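Local structure of glutathione S-transferase 1 (Ascaris suum, 4Q5F) at the interface of chains A and B. The protein catalyses the conjugation of reduced glutathione to a wide range of hydrophobic electrophiles and can also act as a glutathione peroxidase. Sequence-based numbering; all coordinates share one arbitrary frame. Chains: chain A/B, Glutathione S-transferase 1.

The interface of chains A and B. Residues chain A 68, 71-73, 82; chain B 94-95, 98-99.
This patch belongs to the two-fold symmetric dimer interface of a sigma-class glutathione S-transferase, where the thioredoxin-like N-terminal domain of one subunit docks against the first helix of the C-terminal domain of the other. Strands 65-68 and 71-74 and helix 76-86 of chain A receive the first turns of helix 94-114 of chain B; the twin contact, with chains exchanged, makes the clamp reciprocal.

B:Met95 hides 97 Å² against the partner, more than any other residue of this patch. Its CG lies anti to the backbone N (chi1 177°), and bends at chi2 and chi3 bring the terminal methyl CE between A:Val68 and A:Tyr82. The methionine and valine side chains meet tip to tip, through CE and CG1, and the methionine crosses the tyrosine side chain obliquely, CE 3.5 Å from the phenol carbon CZ and also touching CE1 and the hydroxyl. A flexible, unbranched methionine suits such a place, while the short branched valine and the broad ring give firm walls. Along its edge and in its plane the ring meets the carbonyl of B:Pro94, with CD1 of A:Tyr82 3.6 Å from O of B:Pro94.

One turn along, the small B:Ala98 probably lets the helix lie close: its CB packs 3.7 Å from A:Leu73 CD1 and 3.8 Å from A:Tyr82 CD1. Branched A:Leu73, with CG anti to its backbone N, offers both methyls to this CB.

At the flank B:Gln99, CG anti to the carbonyl carbon (chi1 -68°) and bent at chi2, donates its amide NE2 to the main-chain O of A:Val72 at 3.0 Å; a neutral amide can do so without bringing in a charge. The bond is fairly straight (154° at H) and the acceptor sits near the amide plane, but the donor approaches from above the carbonyl plane. The extended, poorly ordered A:Glu71 appears to reach tip to tip toward B:Met95, its carboxylate ending near CG; its long chain suits this rim.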
loop_
_atom_site.group_PDB
_atom_site.type_symbol
_atom_site.label_atom_id
_atom_site.label_comp_id
_atom_site.label_asym_id
_atom_site.label_seq_id
_atom_site.Cartn_x
_atom_site.Cartn_y
_atom_site.Cartn_z
ATOM N N VAL A 68 -11.835 -4.100 16.901
ATOM C CA VAL A 68 -13.158 -3.523 17.066
ATOM C C VAL A 68 -14.128 -4.631 17.466
ATOM O O VAL A 68 -14.328 -5.596 16.728
ATOM C CB VAL A 68 -13.618 -2.777 15.783
ATOM C CG1 VAL A 68 -13.625 -3.698 14.565
ATOM C CG2 VAL A 68 -14.981 -2.137 15.994
ATOM N N GLU A 71 -12.471 -8.207 17.223
ATOM C CA GLU A 71 -11.832 -8.671 15.990
ATOM C C GLU A 71 -10.643 -7.801 15.594
ATOM O O GLU A 71 -10.752 -6.580 15.549
ATOM C CB GLU A 71 -12.836 -8.717 14.839
ATOM C CG GLU A 71 -12.190 -9.069 13.502
ATOM C CD GLU A 71 -13.173 -9.612 12.485
ATOM O OE1 GLU A 71 -14.372 -9.742 12.813
ATOM O OE2 GLU A 71 -12.742 -9.915 11.352
ATOM N N VAL A 72 -9.526 -8.446 15.265
ATOM C CA VAL A 72 -8.256 -7.755 15.051
ATOM C C VAL A 72 -8.007 -7.416 13.580
ATOM O O VAL A 72 -8.148 -8.269 12.703
ATOM C CB VAL A 72 -7.078 -8.616 15.564
ATOM C CG1 VAL A 72 -5.735 -7.887 15.378
ATOM C CG2 VAL A 72 -7.311 -9.025 17.027
ATOM N N LEU A 73 -7.631 -6.163 13.333
ATOM C CA LEU A 73 -7.251 -5.695 12.004
ATOM C C LEU A 73 -5.806 -5.207 12.016
ATOM O O LEU A 73 -5.451 -4.329 12.804
ATOM C CB LEU A 73 -8.169 -4.553 11.558
ATOM C CG LEU A 73 -7.875 -3.945 10.182
ATOM C CD1 LEU A 73 -8.069 -4.974 9.078
ATOM C CD2 LEU A 73 -8.746 -2.725 9.937
ATOM N N TYR A 82 -10.160 1.778 6.700
ATOM C CA TYR A 82 -11.317 1.236 7.400
ATOM C C TYR A 82 -11.954 2.307 8.285
ATOM O O TYR A 82 -13.163 2.520 8.237
ATOM C CB TYR A 82 -10.934 0.021 8.246
ATOM C CG TYR A 82 -12.056 -0.455 9.138
ATOM C CD1 TYR A 82 -12.997 -1.367 8.679
ATOM C CD2 TYR A 82 -12.182 0.016 10.439
ATOM C CE1 TYR A 82 -14.028 -1.800 9.491
ATOM C CE2 TYR A 82 -13.211 -0.410 11.258
ATOM C CZ TYR A 82 -14.130 -1.318 10.779
ATOM O OH TYR A 82 -15.154 -1.747 11.590
ATOM N N PRO B 94 -17.829 -4.461 5.610
ATOM C CA PRO B 94 -16.788 -3.441 5.791
ATOM C C PRO B 94 -15.522 -3.970 6.462
ATOM O O PRO B 94 -14.427 -3.529 6.115
ATOM C CB PRO B 94 -17.471 -2.407 6.688
ATOM C CG PRO B 94 -18.906 -2.529 6.354
ATOM C CD PRO B 94 -19.132 -3.997 6.119
ATOM N N MET B 95 -15.669 -4.892 7.410
ATOM C CA MET B 95 -14.508 -5.462 8.085
ATOM C C MET B 95 -13.802 -6.452 7.165
ATOM O O MET B 95 -12.580 -6.574 7.198
ATOM C CB MET B 95 -14.910 -6.145 9.396
ATOM C CG MET B 95 -13.759 -6.837 10.121
ATOM S SD MET B 95 -12.342 -5.759 10.415
ATOM C CE MET B 95 -13.071 -4.529 11.486
ATOM N N ALA B 98 -11.629 -4.698 4.756
ATOM C CA ALA B 98 -10.416 -4.286 5.445
ATOM C C ALA B 98 -9.445 -5.456 5.567
ATOM O O ALA B 98 -8.241 -5.291 5.382
ATOM C CB ALA B 98 -10.754 -3.729 6.815
ATOM N N GLN B 99 -9.974 -6.636 5.875
ATOM C CA GLN B 99 -9.149 -7.834 5.986
ATOM C C GLN B 99 -8.515 -8.166 4.638
ATOM O O GLN B 99 -7.382 -8.646 4.581
ATOM C CB GLN B 99 -9.976 -9.022 6.485
ATOM C CG GLN B 99 -10.448 -8.894 7.929
ATOM C CD GLN B 99 -9.304 -8.862 8.927
ATOM O OE1 GLN B 99 -8.209 -9.357 8.659
ATOM N NE2 GLN B 99 -9.556 -8.271 10.088
#